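PaxB (Photorhabdus luminescens, PDB 6EK4) probably acts as one component of a two-component alpha-helical pore-forming toxin, the counterpart of YaxB in the YaxAB system. Local coordinates at residues A[21-26]-A[60-65]; A[168-173]-A[262-267]; A[188-193]-A[221-226]; A[229-234]-A[243-248]. All blocks are in the same frame, centred on the assembly; numbering follows the deposited sequence.

In the fold
The chain is mostly helical, with no strand. Contacts 2, 3 and 4 lie on the same side of its centre, with 3 and 4 farthest out. From the N terminus, contact 1 comes first. It closes a short loop by joining helix 19-35 to helix 42-73. Contact 2 then closes a long loop between helices 149-193 and 247-321. Contacts 3 and 4 are nested within that loop, one after the other, and share helix 217-237. Contact 3 ties that helix to the end of helix 149-193. Contact 4 ties it to the loop residue just ahead of helix 247-321. Their centres are about 13 Å apart, and Ile191 packs on Tyr247 between them. Contact 1 is remote, about 54 Å from contact 2 between centres.

Contact 1: residues A[21-26]-A[60-65]; sequences TLSQAV and AARASV
Arg62 brings NH2 of its guanidinium group up to the side chain of Ser23. This nitrogen is 3.3 Å from Ser23 OG, and the same NH2 is 3.6 Å from Ser23 CB. The guanidinium meets the hydroxyl obliquely, and the angle is too poor for a hydrogen bond. The closeness is probably explained by Asp58, which both groups bind. That residue lies outside the two segments, one turn before Arg62 on helix 42-73. Asp58 OD1 is hydrogen-bonded to Ser23 OG. Within helix 42-73, Asp58 OD2 forms a salt bridge with Arg62 NE. One carboxylate thus holds the serine and the arginine side by side.

Ser23 OG stands beside its own backbone N (chi1 -64°), where Val19 O, one turn earlier, is also within bonding distance. The buried hydroxyl has a single proton, so it can serve one of these two acceptors at a time. The arginine chain is extended from CG to NE, which lets its end cross to helix 19-35 although its base does not point there.

Beside this polar pair the contact is apolar and slight. Leu22 CD1 faces Ala61 CB at 4.5 Å. Next to it, Ser64 OG bonds back to Ala61 O at 2.7 Å. The donor lies above the carbonyl plane, 36° out of it.

Other helices of the bundle enclose the contact. Helix 247-321 meets Leu22 through Gln301 and Leu305. Tyr347 of helix 326-348 touches both Ala61 and Arg62, and Met133 of helix 101-141 also covers Ala61.

Contact 2: residues A[168-173]-A[262-267]; sequences AQQEKN and NQINKD
Ile264 is the first residue of 262-267 to reach the other helix. It buries the most surface on this segment, and its carbons pack on polar atoms of Gln170. Its CG2 methyl sits 3.6 Å from the backbone O of Gln170. The same CG2 is 3.7 Å from Gln170 OE1, and CG1 of Ile264 also lies 3.7 Å from that oxygen. The isoleucine therefore meets the carbonyl end of the glutamine amide with two of its carbons. CD1, the end of the CG1 branch, lies 4.5 Å from the backbone C of Asn173. These are van der Waals contacts, and the facing CA atoms of Gln170 and Ile264 are 6.5 Å apart. Gln263, just before the isoleucine, turns to its own helix instead. Its NE2 bonds to Asp267 OD1 at 3.0 Å from above the carboxylate plane, and may help hold it.

Asn265 points away from 168-173. Its OD1 is hydrogen-bonded to Lys174 NZ, and that amine also pairs with Glu171. The lysine thus links the two helices along one flank.

One turn beyond Ile264 comes Asp267, which meets the other end of the same amide. Gln170 NE2 is 3.8 Å from Asp267 CB. The amide and carboxylate planes are 46° apart. The bend of Gln170 at chi2 (-82°) lays its amide across both residues. As modelled, the NH2 end faces the carboxylate without bonding to it.

Helices 149-193 and 247-321 run nearly antiparallel here, at 159°, with their axes 10.0 Å apart. Ile264 also rests on Lys174 and Leu177, so its packing extends along the next turn of helix 149-193.

Contact 3: residues A[188-193]-A[221-226]; sequences QDVIRQ and ELIKQA
Val190 has the most surface buried, and it does so by meeting two residues of helix 217-237. Its two methyls share the work. CG1 stands beside the backbone N (chi1 -62°) and lies 3.9 Å from CG2 of Ile223. The other methyl, CG2 of Val190, is 3.9 Å from CB of Ala226. CG1 also comes near the alanine methyl, so the branched end of the valine spans both partners.

Ile223 offers its short branch. The CG2 methyl turns to Val190, and CB of Ile223 follows at 4.1 Å from CB of Val190. The longer CG1 arm occupies the position between backbone N and carbonyl carbon (chi1 69°). The two side chains cross at a slant. Their CA atoms, 5.9 Å apart, are the nearest such pair between the segments. Beyond the valine, Ile223 is covered by Tyr194, Leu210 and Leu215, so it belongs to a larger apolar cluster.

Ala226 lies one turn after Ile223, on the same side of its helix. Its CB meets both methyls of Val190. The carbonyl of Ala226 accepts a hydrogen bond from Ser187 OG, which adds a polar tie between the helices.

This is aliphatic packing between two helices. It joins the last turns of the long helix 149-193 to the shorter helix 217-237, far from the centre of the elongated, all-helical toxin subunit.

Contact 4: residues A[229-234]-A[243-248]; sequences QGVEIA and KGLKYI
Leu245 holds CG anti to its backbone N (chi1 -169°), and chi2 of 64° then directs CD2 onto helix 217-237. Val231 has CG1 anti to its own N (chi1 167°), and in this rotamer both of its methyls approach the leucine CD2. The two side chains run alongside each other, pointing opposite ways.

CD2 is the atom of Leu245 that does the touching. It lies 3.6 Å from CB of Ala234 and 3.9 Å from CA of Val231. The valine methyls are slightly farther from it, CG1 of Val231 at 4.1 Å and CG2 at 4.2 Å. The leucine methyl therefore rests on one turn of the helix, partly against its backbone.

The leucine sits in an extended piece of chain, and its backbone is hydrogen-bonded to Ile204. The same residue also packs on the leucine side chain. Ala234 is further covered by Leu250 and Ala253, and Leu250 touches Leu245 as well.

Lys246 is the N-cap residue of helix 247-321, so Leu245 stands just ahead of the helix start. It belongs to the loop linking two successive helices. This loop, after helix 217-237, returns a hydrophobic side chain to it before the next long helix of the all-helical toxin begins.

Contact 1: residues A[21-26]-A[60-65]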
loop_
_atom_site.group_PDB
_atom_site.type_symbol
_atom_site.label_atom_id
_atom_site.label_comp_id
_atom_site.label_asym_id
_atom_site.label_seq_id
_atom_site.Cartn_x
_atom_site.Cartn_y
_atom_site.Cartn_z
ATOM N N THR A 21 15.198 -6.711 -1.508
ATOM C CA THR A 21 14.308 -5.612 -1.879
ATOM C C THR A 21 13.343 -6.035 -2.992
ATOM O O THR A 21 12.188 -5.601 -3.019
ATOM C CB THR A 21 15.115 -4.379 -2.337
ATOM O OG1 THR A 21 15.996 -3.968 -1.284
ATOM C CG2 THR A 21 14.195 -3.221 -2.703
ATOM N N LEU A 22 13.824 -6.886 -3.896
ATOM C CA LEU A 22 13.007 -7.426 -4.983
ATOM C C LEU A 22 11.937 -8.367 -4.431
ATOM O O LEU A 22 10.754 -8.205 -4.722
ATOM C CB LEU A 22 13.890 -8.166 -6.001
ATOM C CG LEU A 22 13.346 -8.375 -7.420
ATOM C CD1 LEU A 22 14.446 -8.918 -8.321
ATOM C CD2 LEU A 22 12.132 -9.294 -7.451
ATOM N N SER A 23 12.365 -9.342 -3.630
ATOM C CA SER A 23 11.463 -10.372 -3.105
ATOM C C SER A 23 10.494 -9.845 -2.044
ATOM O O SER A 23 9.349 -10.295 -1.974
ATOM C CB SER A 23 12.265 -11.545 -2.536
ATOM O OG SER A 23 13.001 -12.197 -3.558
ATOM N N GLN A 24 10.956 -8.907 -1.220
ATOM C CA GLN A 24 10.109 -8.294 -0.197
ATOM C C GLN A 24 8.994 -7.465 -0.836
ATOM O O GLN A 24 7.877 -7.424 -0.324
ATOM C CB GLN A 24 10.942 -7.420 0.750
ATOM C CG GLN A 24 10.169 -6.823 1.921
ATOM C CD GLN A 24 9.630 -7.876 2.871
ATOM O OE1 GLN A 24 10.384 -8.692 3.402
ATOM N NE2 GLN A 24 8.319 -7.861 3.096
ATOM N N ALA A 25 9.306 -6.805 -1.949
ATOM C CA ALA A 25 8.313 -6.030 -2.691
ATOM C C ALA A 25 7.236 -6.935 -3.288
ATOM O O ALA A 25 6.059 -6.576 -3.302
ATOM C CB ALA A 25 8.983 -5.213 -3.783
ATOM N N VAL A 26 7.648 -8.104 -3.777
ATOM C CA VAL A 26 6.715 -9.110 -4.290
ATOM C C VAL A 26 5.833 -9.641 -3.156
ATOM O O VAL A 26 4.633 -9.853 -3.342
ATOM C CB VAL A 26 7.464 -10.278 -4.976
ATOM C CG1 VAL A 26 6.516 -11.416 -5.331
ATOM C CG2 VAL A 26 8.182 -9.789 -6.226
ATOM N N ALA A 60 11.525 -16.586 -11.439
ATOM C CA ALA A 60 12.512 -16.524 -12.513
ATOM C C ALA A 60 13.853 -16.006 -12.003
ATOM O O ALA A 60 14.909 -16.516 -12.384
ATOM C CB ALA A 60 12.004 -15.646 -13.646
ATOM N N ALA A 61 13.805 -14.995 -11.138
ATOM C CA ALA A 61 15.012 -14.421 -10.545
ATOM C C ALA A 61 15.742 -15.432 -9.660
ATOM O O ALA A 61 16.967 -15.541 -9.723
ATOM C CB ALA A 61 14.665 -13.174 -9.744
ATOM N N ARG A 62 14.986 -16.167 -8.845
ATOM C CA ARG A 62 15.560 -17.182 -7.953
ATOM C C ARG A 62 16.185 -18.356 -8.711
ATOM O O ARG A 62 17.205 -18.894 -8.285
ATOM C CB ARG A 62 14.500 -17.716 -6.986
ATOM C CG ARG A 62 14.088 -16.735 -5.904
ATOM C CD ARG A 62 12.867 -17.239 -5.150
ATOM N NE ARG A 62 12.380 -16.268 -4.171
ATOM C CZ ARG A 62 12.924 -16.049 -2.973
ATOM N NH1 ARG A 62 13.997 -16.727 -2.568
ATOM N NH2 ARG A 62 12.388 -15.137 -2.167
ATOM N N ALA A 63 15.566 -18.749 -9.821
ATOM C CA ALA A 63 16.021 -19.898 -10.606
ATOM C C ALA A 63 17.207 -19.559 -11.503
ATOM O O ALA A 63 18.017 -20.432 -11.816
ATOM C CB ALA A 63 14.878 -20.447 -11.444
ATOM N N SER A 64 17.302 -18.298 -11.919
ATOM C CA SER A 64 18.367 -17.857 -12.821
ATOM C C SER A 64 19.759 -18.011 -12.211
ATOM O O SER A 64 20.708 -18.355 -12.912
ATOM C CB SER A 64 18.151 -16.397 -13.224
ATOM O OG SER A 64 18.225 -15.542 -12.096
ATOM N N VAL A 65 19.872 -17.758 -10.909
ATOM C CA VAL A 65 21.169 -17.780 -10.225
ATOM C C VAL A 65 21.829 -19.173 -10.247
ATOM O O VAL A 65 22.950 -19.303 -10.738
ATOM C CB VAL A 65 21.071 -17.217 -8.783
ATOM C CG1 VAL A 65 22.399 -17.360 -8.047
ATOM C CG2 VAL A 65 20.641 -15.758 -8.816
#

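Contact 2: residues A[168-173]-A[262-267]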
loop_
_atom_site.group_PDB
_atom_site.type_symbol
_atom_site.label_atom_id
_atom_site.label_comp_id
_atom_site.label_asym_id
_atom_site.label_seq_id
_atom_site.Cartn_x
_atom_site.Cartn_y
_atom_site.Cartn_z
ATOM N N ALA A 168 -20.430 16.525 12.416
ATOM C CA ALA A 168 -20.055 17.605 13.330
ATOM C C ALA A 168 -21.187 18.617 13.511
ATOM O O ALA A 168 -21.439 19.080 14.625
ATOM C CB ALA A 168 -18.800 18.305 12.834
ATOM N N GLN A 169 -21.884 18.938 12.451
ATOM C CA GLN A 169 -22.957 19.864 12.628
ATOM C C GLN A 169 -24.075 19.179 13.364
ATOM O O GLN A 169 -24.627 19.715 14.295
ATOM C CB GLN A 169 -23.446 20.373 11.299
ATOM C CG GLN A 169 -23.886 21.809 11.355
ATOM C CD GLN A 169 -24.886 22.095 10.287
ATOM O OE1 GLN A 169 -24.884 21.452 9.242
ATOM N NE2 GLN A 169 -25.764 23.046 10.542
ATOM N N GLN A 170 -24.404 17.974 12.951
ATOM C CA GLN A 170 -25.497 17.249 13.607
ATOM C C GLN A 170 -25.252 17.103 15.109
ATOM O O GLN A 170 -26.165 17.307 15.908
ATOM C CB GLN A 170 -25.685 15.863 12.976
ATOM C CG GLN A 170 -26.217 15.882 11.549
ATOM C CD GLN A 170 -27.726 16.030 11.473
ATOM O OE1 GLN A 170 -28.349 16.651 12.335
ATOM N NE2 GLN A 170 -28.321 15.463 10.428
ATOM N N GLU A 171 -24.025 16.745 15.484
ATOM C CA GLU A 171 -23.645 16.613 16.896
ATOM C C GLU A 171 -23.788 17.932 17.662
ATOM O O GLU A 171 -24.097 17.928 18.855
ATOM C CB GLU A 171 -22.201 16.109 17.026
ATOM C CG GLU A 171 -22.011 14.631 16.715
ATOM C CD GLU A 171 -22.246 13.733 17.918
ATOM O OE1 GLU A 171 -23.318 13.841 18.550
ATOM O OE2 GLU A 171 -21.358 12.909 18.228
ATOM N N LYS A 172 -23.561 19.048 16.975
ATOM C CA LYS A 172 -23.647 20.370 17.594
ATOM C C LYS A 172 -25.104 20.808 17.761
ATOM O O LYS A 172 -25.474 21.365 18.798
ATOM C CB LYS A 172 -22.865 21.398 16.771
ATOM C CG LYS A 172 -22.359 22.585 17.580
ATOM C CD LYS A 172 -21.171 23.256 16.903
ATOM C CE LYS A 172 -20.383 24.121 17.874
ATOM N NZ LYS A 172 -19.061 24.510 17.309
ATOM N N ASN A 173 -25.922 20.554 16.741
ATOM C CA ASN A 173 -27.363 20.815 16.814
ATOM C C ASN A 173 -28.060 19.931 17.847
ATOM O O ASN A 173 -29.040 20.351 18.464
ATOM C CB ASN A 173 -28.025 20.618 15.446
ATOM C CG ASN A 173 -27.605 21.668 14.433
ATOM O OD1 ASN A 173 -26.834 22.579 14.740
ATOM N ND2 ASN A 173 -28.115 21.544 13.213
ATOM N N ASN A 262 -33.902 12.261 18.727
ATOM C CA ASN A 262 -33.935 10.880 18.249
ATOM C C ASN A 262 -33.699 10.794 16.743
ATOM O O ASN A 262 -33.012 9.889 16.270
ATOM C CB ASN A 262 -35.271 10.221 18.606
ATOM C CG ASN A 262 -35.374 8.792 18.101
ATOM O OD1 ASN A 262 -34.476 7.978 18.319
ATOM N ND2 ASN A 262 -36.473 8.482 17.418
ATOM N N GLN A 263 -34.266 11.742 16.000
ATOM C CA GLN A 263 -34.076 11.808 14.551
ATOM C C GLN A 263 -32.623 12.124 14.183
ATOM O O GLN A 263 -32.101 11.589 13.206
ATOM C CB GLN A 263 -35.019 12.850 13.935
ATOM C CG GLN A 263 -34.987 12.923 12.412
ATOM C CD GLN A 263 -35.339 11.603 11.750
ATOM O OE1 GLN A 263 -36.453 11.099 11.893
ATOM N NE2 GLN A 263 -34.386 11.039 11.016
ATOM N N ILE A 264 -31.980 12.990 14.964
ATOM C CA ILE A 264 -30.573 13.336 14.740
ATOM C C ILE A 264 -29.657 12.150 15.059
ATOM O O ILE A 264 -28.676 11.912 14.349
ATOM C CB ILE A 264 -30.159 14.586 15.555
ATOM C CG1 ILE A 264 -30.841 15.833 14.983
ATOM C CG2 ILE A 264 -28.648 14.782 15.539
ATOM C CD1 ILE A 264 -30.850 17.021 15.922
ATOM N N ASN A 265 -29.976 11.411 16.120
ATOM C CA ASN A 265 -29.230 10.194 16.465
ATOM C C ASN A 265 -29.307 9.141 15.364
ATOM O O ASN A 265 -28.311 8.484 15.065
ATOM C CB ASN A 265 -29.726 9.596 17.789
ATOM C CG ASN A 265 -29.189 10.331 19.004
ATOM O OD1 ASN A 265 -28.006 10.664 19.070
ATOM N ND2 ASN A 265 -30.055 10.572 19.981
ATOM N N LYS A 266 -30.489 8.987 14.770
ATOM C CA LYS A 266 -30.674 8.073 13.642
ATOM C C LYS A 266 -29.887 8.533 12.415
ATOM O O LYS A 266 -29.254 7.719 11.741
ATOM C CB LYS A 266 -32.161 7.924 13.291
ATOM C CG LYS A 266 -32.950 7.095 14.294
ATOM C CD LYS A 266 -34.336 6.727 13.780
ATOM C CE LYS A 266 -35.269 7.927 13.758
ATOM N NZ LYS A 266 -36.666 7.533 13.427
ATOM N N ASP A 267 -29.924 9.835 12.135
ATOM C CA ASP A 267 -29.195 10.406 10.996
ATOM C C ASP A 267 -27.678 10.309 11.172
ATOM O O ASP A 267 -26.953 10.086 10.201
ATOM C CB ASP A 267 -29.603 11.866 10.760
ATOM C CG ASP A 267 -31.040 12.007 10.268
ATOM O OD1 ASP A 267 -31.633 11.002 9.824
ATOM O OD2 ASP A 267 -31.576 13.135 10.323
#

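Contact 3: residues A[188-193]-A[221-226]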
loop_
_atom_site.group_PDB
_atom_site.type_symbol
_atom_site.label_atom_id
_atom_site.label_comp_id
_atom_site.label_asym_id
_atom_site.label_seq_id
_atom_site.Cartn_x
_atom_site.Cartn_y
_atom_site.Cartn_z
ATOM N N GLN A 188 -40.116 21.135 34.900
ATOM C CA GLN A 188 -41.091 20.138 35.331
ATOM C C GLN A 188 -40.794 19.635 36.743
ATOM O O GLN A 188 -41.712 19.454 37.542
ATOM C CB GLN A 188 -41.126 18.965 34.346
ATOM C CG GLN A 188 -41.777 19.308 33.016
ATOM C CD GLN A 188 -41.733 18.164 32.019
ATOM O OE1 GLN A 188 -40.729 17.457 31.908
ATOM N NE2 GLN A 188 -42.822 17.983 31.279
ATOM N N ASP A 189 -39.516 19.425 37.049
ATOM C CA ASP A 189 -39.107 18.933 38.368
ATOM C C ASP A 189 -39.515 19.887 39.493
ATOM O O ASP A 189 -40.051 19.445 40.507
ATOM C CB ASP A 189 -37.595 18.670 38.419
ATOM C CG ASP A 189 -37.182 17.432 37.624
ATOM O OD1 ASP A 189 -38.067 16.716 37.106
ATOM O OD2 ASP A 189 -35.962 17.174 37.519
ATOM N N VAL A 190 -39.272 21.184 39.312
ATOM C CA VAL A 190 -39.668 22.182 40.320
ATOM C C VAL A 190 -41.193 22.353 40.394
ATOM O O VAL A 190 -41.732 22.661 41.457
ATOM C CB VAL A 190 -38.978 23.556 40.114
ATOM C CG1 VAL A 190 -37.469 23.416 40.250
ATOM C CG2 VAL A 190 -39.337 24.184 38.773
ATOM N N ILE A 191 -41.875 22.152 39.267
ATOM C CA ILE A 191 -43.340 22.146 39.234
ATOM C C ILE A 191 -43.875 20.925 39.985
ATOM O O ILE A 191 -44.788 21.041 40.801
ATOM C CB ILE A 191 -43.876 22.154 37.781
ATOM C CG1 ILE A 191 -43.620 23.520 37.138
ATOM C CG2 ILE A 191 -45.367 21.836 37.738
ATOM C CD1 ILE A 191 -43.710 23.522 35.627
ATOM N N ARG A 192 -43.296 19.762 39.701
ATOM C CA ARG A 192 -43.707 18.508 40.334
ATOM C C ARG A 192 -43.335 18.449 41.820
ATOM O O ARG A 192 -44.105 17.935 42.633
ATOM C CB ARG A 192 -43.094 17.317 39.584
ATOM C CG ARG A 192 -43.721 17.064 38.217
ATOM C CD ARG A 192 -42.734 16.449 37.230
ATOM N NE ARG A 192 -43.384 15.772 36.105
ATOM C CZ ARG A 192 -44.054 16.377 35.121
ATOM N NH1 ARG A 192 -44.197 17.701 35.091
ATOM N NH2 ARG A 192 -44.599 15.644 34.155
ATOM N N GLN A 193 -42.164 18.980 42.166
ATOM C CA GLN A 193 -41.664 18.940 43.543
ATOM C C GLN A 193 -42.474 19.831 44.485
ATOM O O GLN A 193 -42.780 19.431 45.609
ATOM C CB GLN A 193 -40.186 19.352 43.584
ATOM C CG GLN A 193 -39.537 19.283 44.961
ATOM C CD GLN A 193 -38.098 19.775 44.960
ATOM O OE1 GLN A 193 -37.426 19.772 43.927
ATOM N NE2 GLN A 193 -37.618 20.200 46.125
ATOM N N GLU A 221 -35.170 31.713 44.263
ATOM C CA GLU A 221 -34.334 31.935 43.082
ATOM C C GLU A 221 -34.009 30.632 42.342
ATOM O O GLU A 221 -33.768 30.647 41.136
ATOM C CB GLU A 221 -33.036 32.655 43.475
ATOM C CG GLU A 221 -32.275 33.279 42.310
ATOM C CD GLU A 221 -33.062 34.362 41.592
ATOM O OE1 GLU A 221 -32.970 34.435 40.347
ATOM O OE2 GLU A 221 -33.775 35.139 42.266
ATOM N N LEU A 222 -34.006 29.513 43.064
ATOM C CA LEU A 222 -33.797 28.197 42.457
ATOM C C LEU A 222 -34.915 27.870 41.465
ATOM O O LEU A 222 -34.653 27.620 40.287
ATOM C CB LEU A 222 -33.729 27.112 43.540
ATOM C CG LEU A 222 -33.250 25.723 43.103
ATOM C CD1 LEU A 222 -31.732 25.637 43.166
ATOM C CD2 LEU A 222 -33.879 24.640 43.968
ATOM N N ILE A 223 -36.157 27.888 41.948
ATOM C CA ILE A 223 -37.321 27.538 41.124
ATOM C C ILE A 223 -37.694 28.653 40.148
ATOM O O ILE A 223 -38.196 28.387 39.057
ATOM C CB ILE A 223 -38.557 27.160 41.982
ATOM C CG1 ILE A 223 -39.134 28.378 42.720
ATOM C CG2 ILE A 223 -38.202 26.054 42.968
ATOM C CD1 ILE A 223 -40.362 28.063 43.546
ATOM N N LYS A 224 -37.444 29.897 40.546
ATOM C CA LYS A 224 -37.782 31.057 39.726
ATOM C C LYS A 224 -36.955 31.085 38.437
ATOM O O LYS A 224 -37.444 31.509 37.390
ATOM C CB LYS A 224 -37.575 32.341 40.534
ATOM C CG LYS A 224 -38.291 33.566 39.994
ATOM C CD LYS A 224 -38.501 34.616 41.077
ATOM C CE LYS A 224 -37.196 35.031 41.745
ATOM N NZ LYS A 224 -37.361 36.238 42.597
ATOM N N GLN A 225 -35.711 30.618 38.520
ATOM C CA GLN A 225 -34.828 30.549 37.354
ATOM C C GLN A 225 -35.179 29.342 36.483
ATOM O O GLN A 225 -35.111 29.415 35.255
ATOM C CB GLN A 225 -33.358 30.471 37.787
ATOM C CG GLN A 225 -32.410 31.313 36.948
ATOM C CD GLN A 225 -32.475 32.789 37.308
ATOM O OE1 GLN A 225 -33.461 33.467 37.016
ATOM N NE2 GLN A 225 -31.421 33.294 37.945
ATOM N N ALA A 226 -35.549 28.235 37.125
ATOM C CA ALA A 226 -35.927 27.013 36.416
ATOM C C ALA A 226 -37.169 27.226 35.551
ATOM O O ALA A 226 -37.161 26.904 34.364
ATOM C CB ALA A 226 -36.161 25.878 37.402
#

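Contact 4: residues A[229-234]-A[243-248]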
loop_
_atom_site.group_PDB
_atom_site.type_symbol
_atom_site.label_atom_id
_atom_site.label_comp_id
_atom_site.label_asym_id
_atom_site.label_seq_id
_atom_site.Cartn_x
_atom_site.Cartn_y
_atom_site.Cartn_z
ATOM N N GLN A 229 -36.605 29.753 32.530
ATOM C CA GLN A 229 -35.781 29.197 31.454
ATOM C C GLN A 229 -36.539 28.170 30.610
ATOM O O GLN A 229 -36.511 28.233 29.380
ATOM C CB GLN A 229 -34.498 28.572 32.017
ATOM C CG GLN A 229 -33.457 29.590 32.461
ATOM C CD GLN A 229 -32.240 28.950 33.107
ATOM O OE1 GLN A 229 -31.900 27.801 32.822
ATOM N NE2 GLN A 229 -31.573 29.697 33.979
ATOM N N GLY A 230 -37.213 27.232 31.271
ATOM C CA GLY A 230 -37.954 26.180 30.575
ATOM C C GLY A 230 -39.198 26.672 29.858
ATOM O O GLY A 230 -39.554 26.151 28.799
ATOM N N VAL A 231 -39.866 27.667 30.435
ATOM C CA VAL A 231 -41.039 28.275 29.806
ATOM C C VAL A 231 -40.647 29.023 28.531
ATOM O O VAL A 231 -41.307 28.882 27.503
ATOM C CB VAL A 231 -41.774 29.229 30.779
ATOM C CG1 VAL A 231 -42.786 30.103 30.045
ATOM C CG2 VAL A 231 -42.462 28.430 31.879
ATOM N N GLU A 232 -39.574 29.807 28.605
ATOM C CA GLU A 232 -39.111 30.604 27.464
ATOM C C GLU A 232 -38.745 29.722 26.268
ATOM O O GLU A 232 -39.029 30.075 25.121
ATOM C CB GLU A 232 -37.903 31.463 27.862
ATOM C CG GLU A 232 -37.551 32.558 26.862
ATOM C CD GLU A 232 -36.139 33.096 27.040
ATOM O OE1 GLU A 232 -35.206 32.286 27.235
ATOM O OE2 GLU A 232 -35.957 34.330 26.969
ATOM N N ILE A 233 -38.117 28.582 26.545
ATOM C CA ILE A 233 -37.728 27.631 25.504
ATOM C C ILE A 233 -38.954 26.940 24.912
ATOM O O ILE A 233 -39.096 26.862 23.692
ATOM C CB ILE A 233 -36.741 26.570 26.046
ATOM C CG1 ILE A 233 -35.411 27.233 26.426
ATOM C CG2 ILE A 233 -36.501 25.472 25.015
ATOM C CD1 ILE A 233 -34.567 26.416 27.381
ATOM N N ALA A 234 -39.833 26.445 25.780
ATOM C CA ALA A 234 -41.044 25.746 25.349
ATOM C C ALA A 234 -41.944 26.637 24.498
ATOM O O ALA A 234 -42.482 26.194 23.485
ATOM C CB ALA A 234 -41.812 25.224 26.556
ATOM N N LYS A 243 -49.462 34.184 24.463
ATOM C CA LYS A 243 -50.196 33.638 25.604
ATOM C C LYS A 243 -49.270 33.022 26.649
ATOM O O LYS A 243 -48.066 32.893 26.431
ATOM C CB LYS A 243 -51.183 32.570 25.125
ATOM C CG LYS A 243 -52.135 33.035 24.035
ATOM C CD LYS A 243 -52.881 31.860 23.425
ATOM C CE LYS A 243 -53.753 32.299 22.261
ATOM N NZ LYS A 243 -54.358 31.135 21.556
ATOM N N GLY A 244 -49.854 32.643 27.783
ATOM C CA GLY A 244 -49.144 31.894 28.815
ATOM C C GLY A 244 -49.034 30.426 28.441
ATOM O O GLY A 244 -49.719 29.957 27.529
ATOM N N LEU A 245 -48.178 29.700 29.155
ATOM C CA LEU A 245 -47.887 28.303 28.840
ATOM C C LEU A 245 -48.601 27.356 29.800
ATOM O O LEU A 245 -48.539 27.535 31.017
ATOM C CB LEU A 245 -46.377 28.062 28.909
ATOM C CG LEU A 245 -45.848 26.732 28.367
ATOM C CD1 LEU A 245 -46.110 26.605 26.874
ATOM C CD2 LEU A 245 -44.362 26.598 28.662
ATOM N N LYS A 246 -49.279 26.351 29.245
ATOM C CA LYS A 246 -49.911 25.307 30.050
ATOM C C LYS A 246 -48.890 24.234 30.415
ATOM O O LYS A 246 -47.826 24.148 29.801
ATOM C CB LYS A 246 -51.076 24.665 29.293
ATOM C CG LYS A 246 -52.200 25.621 28.931
ATOM C CD LYS A 246 -53.482 24.861 28.630
ATOM C CE LYS A 246 -54.547 25.757 28.019
ATOM N NZ LYS A 246 -55.879 25.091 27.985
ATOM N N TYR A 247 -49.221 23.412 31.407
ATOM C CA TYR A 247 -48.333 22.327 31.835
ATOM C C TYR A 247 -48.246 21.241 30.765
ATOM O O TYR A 247 -47.159 20.742 30.472
ATOM C CB TYR A 247 -48.800 21.721 33.161
ATOM C CG TYR A 247 -48.878 22.720 34.295
ATOM C CD1 TYR A 247 -47.723 23.257 34.858
ATOM C CD2 TYR A 247 -50.105 23.124 34.806
ATOM C CE1 TYR A 247 -47.792 24.173 35.895
ATOM C CE2 TYR A 247 -50.184 24.040 35.840
ATOM C CZ TYR A 247 -49.027 24.561 36.382
ATOM O OH TYR A 247 -49.109 25.469 37.411
ATOM N N ILE A 248 -49.390 20.883 30.186
ATOM C CA ILE A 248 -49.431 19.909 29.088
ATOM C C ILE A 248 -48.659 20.392 27.856
ATOM O O ILE A 248 -48.102 19.581 27.113
ATOM C CB ILE A 248 -50.881 19.536 28.681
ATOM C CG1 ILE A 248 -51.660 20.756 28.155
ATOM C CG2 ILE A 248 -51.615 18.892 29.850
ATOM C CD1 ILE A 248 -51.728 20.850 26.644
#